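Local atomic coordinates of nigerythrin (Desulfovibrio vulgaris subsp. vulgaris, PDB entry 1YUZ), a protein that shows NADH peroxidase activity in vitro and is a homodimer carrying diiron and rubredoxin-like iron centres. Residues F50-A53 against A54-G58; I127-A130 against Q131-N135. All blocks are in the same frame, centred on the assembly; numbering follows the deposited sequence. Where two conformers were deposited one is given.

Nigerythrin offers a worked example of how a four-helix bundle of the ferritin-like type finishes its helices. Contact 1 comes first along the chain, at the C-terminal end of helix 29-56, where the turn leads into helix 60-87. Contact 2 follows at the end of helix 104-132, just before helix 136-161. Each closes only a helix turn, and the two lie in series, neither nested nor crossed. Their centres are about 39 Å apart, on opposite sides of the chain's centre. Gln57 reaches the start of helix 104-132 and Glu133 the start of helix 29-56, so the two contacts join these antiparallel helices at both ends.

Contact 1. Residues F50-A53 against A54-G58; sequences FAKA and AREQG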
# COMPACT_ATOMS: atom_id res chain seq x y z
N PHE B 50 14.46 1.11 -10.79
CA PHE B 50 13.25 0.30 -10.96
C PHE B 50 12.59 0.57 -12.31
O PHE B 50 12.08 -0.35 -12.96
CB PHE B 50 12.25 0.60 -9.84
CG PHE B 50 12.61 0.01 -8.50
CD1 PHE B 50 11.78 0.23 -7.41
CD2 PHE B 50 13.75 -0.77 -8.33
CE1 PHE B 50 12.08 -0.32 -6.16
CE2 PHE B 50 14.05 -1.32 -7.08
CZ PHE B 50 13.21 -1.10 -6.00
N ALA B 51 12.60 1.83 -12.74
CA ALA B 51 12.00 2.20 -14.02
C ALA B 51 12.75 1.54 -15.17
O ALA B 51 12.14 0.98 -16.08
CB ALA B 51 12.02 3.71 -14.19
N LYS B 52 14.07 1.61 -15.13
CA LYS B 52 14.88 1.02 -16.19
C LYS B 52 14.64 -0.48 -16.26
O LYS B 52 14.51 -1.04 -17.35
CB LYS B 52 16.36 1.31 -15.92
CG LYS B 52 17.30 0.79 -17.00
CD LYS B 52 18.70 1.35 -16.80
CE LYS B 52 19.69 0.72 -17.77
NZ LYS B 52 19.90 -0.72 -17.47
N ALA B 53 14.55 -1.12 -15.10
CA ALA B 53 14.31 -2.56 -15.06
C ALA B 53 12.91 -2.89 -15.58
O ALA B 53 12.73 -3.86 -16.32
CB ALA B 53 14.47 -3.07 -13.63
N ALA B 54 11.92 -2.08 -15.20
CA ALA B 54 10.55 -2.31 -15.65
C ALA B 54 10.46 -2.29 -17.17
O ALA B 54 9.80 -3.13 -17.77
CB ALA B 54 9.62 -1.25 -15.05
N ARG B 55 11.14 -1.33 -17.80
CA ARG B 55 11.12 -1.24 -19.25
C ARG B 55 11.74 -2.48 -19.87
O ARG B 55 11.22 -3.03 -20.84
CB ARG B 55 11.85 0.02 -19.73
CG ARG B 55 11.05 1.29 -19.51
CD ARG B 55 11.78 2.54 -19.99
NE ARG B 55 10.97 3.73 -19.75
CZ ARG B 55 9.88 4.05 -20.44
NH1 ARG B 55 9.46 3.27 -21.43
NH2 ARG B 55 9.20 5.15 -20.14
N GLU B 56 12.86 -2.93 -19.31
CA GLU B 56 13.53 -4.12 -19.83
C GLU B 56 12.62 -5.34 -19.67
O GLU B 56 12.62 -6.23 -20.51
CB GLU B 56 14.84 -4.36 -19.08
CG GLU B 56 15.79 -3.19 -19.08
CD GLU B 56 17.04 -3.47 -18.27
OE1 GLU B 56 16.90 -3.93 -17.12
OE2 GLU B 56 18.15 -3.23 -18.78
N GLN B 57 11.85 -5.35 -18.59
CA GLN B 57 10.97 -6.47 -18.30
C GLN B 57 9.64 -6.42 -19.05
O GLN B 57 8.80 -7.30 -18.88
CB GLN B 57 10.73 -6.57 -16.80
CG GLN B 57 11.97 -6.98 -16.01
CD GLN B 57 11.74 -7.02 -14.51
OE1 GLN B 57 10.72 -7.54 -14.04
NE2 GLN B 57 12.69 -6.50 -13.75
N GLY B 58 9.46 -5.39 -19.88
CA GLY B 58 8.23 -5.28 -20.65
C GLY B 58 7.06 -4.59 -19.97
O GLY B 58 5.93 -4.69 -20.45
O HOH W 1 17.94 -2.50 -15.44
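Phe50 O to Ala53 O each accept an i+4 backbone N-H, from Ala54 N (2.8 Å) through to Gln57 N, carrying regular alpha-helical geometry to the last turn of helix 29-56. A Schellman motif then stops the helix: Gly58 takes a positive phi of 87°, and its N bonds back to Arg55 O at 3.1 Å. The helix belongs to the ferritin-like diiron bundle; one of its sides is buried against neighbouring helices and the other is exposed. Inward, Phe50 sets its ring edge-to-face with Phe66, while Ala51 and Ala54 lie against helix 60-87. Outward, Lys52 and Glu56 form an i to i+4 salt bridge. The lysine chain runs out nearly straight until its last torsion (chi4 -67°) swings NZ across to Glu56 OE2; at 3.3 Å the hydrogen bond within the pair is weak, and Glu56 was modelled in two conformers, of which this is one. With chi1 at -55°, Glu56 has its CG beside the backbone N, which in this conformer brings that carbon to 3.0 Å from Lys52 O, a doubtful closeness given the second conformer. Arg55 instead sends NE to Glu67 in a salt bridge with helix 60-87. Gln57 heads for the start of helix 104-132 and has both ends of its amide engaged, OE1 by Cys104 N and NE2 by Tyr102 O, which fixes the rotation of the group. On the way there its CG passes 3.2 Å from Ala53 O, and its NE2 comes to rest 3.9 Å from Ala53 CB.

Contact 2. Residues I127-A130 against Q131-N135; sequences IRKA and QEEGN
A Schellman motif ends helix 104-132, and its hub is Ala130 O, which receives Asn135 N at 2.9 Å and, weakly, Glu133 N. Gly134, its N bonded to Gln131 O, is where the chain leaves helical angles, with a positive phi. Before that point the backbone is ordinary helix, with Gln131 N on Ile127 O and Glu132 N on Arg128 O. Two salt bridges, each between residues four apart, follow: Arg128 with Glu132 on the exposed flank, and Lys129 with Glu133 beside helix 29-56. In the conformer described, Arg128 bends at chi2 (63°) so that its guanidinium turns forward, towards the C-terminal end of the helix, and NE grips Glu132 OE2 at 2.8 Å in a nearly straight bond (160°). The oxygen sits at the guanidinium edge, close to its plane, whereas the donor meets it from above the carboxylate; the two flat groups stand 75° apart. NH2 adds only a weak second bond to the same oxygen. Lys129 is kinked at chi2 as well, but there the methylene does the touching: CE comes 3.1 Å from Glu133 OE2, while NZ lies at 3.7 Å, a long salt bridge. A water links the two pairs, accepting from Lys129 NZ at 2.7 Å and donating to Glu132 OE1 at 2.8 Å. The other carboxylate oxygen of Glu133, OE1, is hydrogen-bonded to Thr29 OG1, at the start of helix 29-56. On the inner side Ile127 and Ala130 pack on helix 136-161. Asn135 then caps Ala138 N with OD1, so that a Schellman stop is followed at once by an Asn N-cap, a tight helix-to-helix turn within the ferritin-like bundle.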
# COMPACT_ATOMS: atom_id res chain seq x y z
N ILE B 127 7.58 16.13 10.92
CA ILE B 127 6.55 17.16 11.01
C ILE B 127 6.33 17.52 12.47
O ILE B 127 6.28 18.69 12.83
CB ILE B 127 5.22 16.67 10.39
CG1 ILE B 127 5.37 16.52 8.88
CG2 ILE B 127 4.09 17.64 10.73
CD1 ILE B 127 4.22 15.81 8.21
N ARG B 128 6.20 16.50 13.32
CA ARG B 128 5.99 16.73 14.74
C ARG B 128 7.12 17.55 15.34
O ARG B 128 6.88 18.49 16.10
CB ARG B 128 5.86 15.40 15.48
CG ARG B 128 5.63 15.56 16.97
CD ARG B 128 4.30 16.26 17.25
NE ARG B 128 4.21 16.68 18.64
CZ ARG B 128 3.12 17.19 19.20
NH1 ARG B 128 2.01 17.34 18.49
NH2 ARG B 128 3.14 17.55 20.48
N LYS B 129 8.36 17.20 15.01
CA LYS B 129 9.51 17.91 15.54
C LYS B 129 9.49 19.36 15.06
O LYS B 129 9.77 20.28 15.84
CB LYS B 129 10.82 17.24 15.10
CG LYS B 129 12.08 17.94 15.61
CD LYS B 129 12.23 17.83 17.12
CE LYS B 129 13.55 18.42 17.60
NZ LYS B 129 13.75 18.22 19.06
N ALA B 130 9.15 19.58 13.79
CA ALA B 130 9.09 20.93 13.24
C ALA B 130 8.01 21.73 13.97
O ALA B 130 8.18 22.91 14.24
CB ALA B 130 8.79 20.88 11.74
N GLN B 131 6.90 21.07 14.29
CA GLN B 131 5.82 21.73 15.02
C GLN B 131 6.29 22.13 16.41
O GLN B 131 6.07 23.26 16.86
CB GLN B 131 4.62 20.80 15.16
CG GLN B 131 3.80 20.62 13.91
CD GLN B 131 2.63 19.68 14.14
OE1 GLN B 131 2.81 18.48 14.30
NE2 GLN B 131 1.43 20.24 14.18
N GLU B 132 6.94 21.20 17.09
CA GLU B 132 7.42 21.46 18.44
C GLU B 132 8.50 22.54 18.48
O GLU B 132 8.68 23.19 19.51
CB GLU B 132 7.93 20.15 19.06
CG GLU B 132 6.86 19.05 19.09
CD GLU B 132 7.31 17.78 19.78
OE1 GLU B 132 8.53 17.49 19.78
OE2 GLU B 132 6.44 17.05 20.31
N GLU B 133 9.20 22.75 17.36
CA GLU B 133 10.25 23.77 17.28
C GLU B 133 9.75 25.05 16.61
O GLU B 133 10.53 25.98 16.39
CB GLU B 133 11.46 23.24 16.51
CG GLU B 133 12.11 22.01 17.10
CD GLU B 133 13.48 21.71 16.49
OE1 GLU B 133 13.63 21.82 15.26
OE2 GLU B 133 14.40 21.35 17.25
N GLY B 134 8.47 25.09 16.28
CA GLY B 134 7.90 26.27 15.65
C GLY B 134 8.39 26.58 14.25
O GLY B 134 8.33 27.73 13.81
N ASN B 135 8.89 25.58 13.53
CA ASN B 135 9.38 25.80 12.18
C ASN B 135 8.24 25.53 11.19
O ASN B 135 8.15 24.44 10.62
CB ASN B 135 10.56 24.88 11.88
CG ASN B 135 11.33 25.31 10.66
OD1 ASN B 135 10.75 25.68 9.64
ND2 ASN B 135 12.66 25.25 10.74
O HOH W 2 11.26 17.98 20.06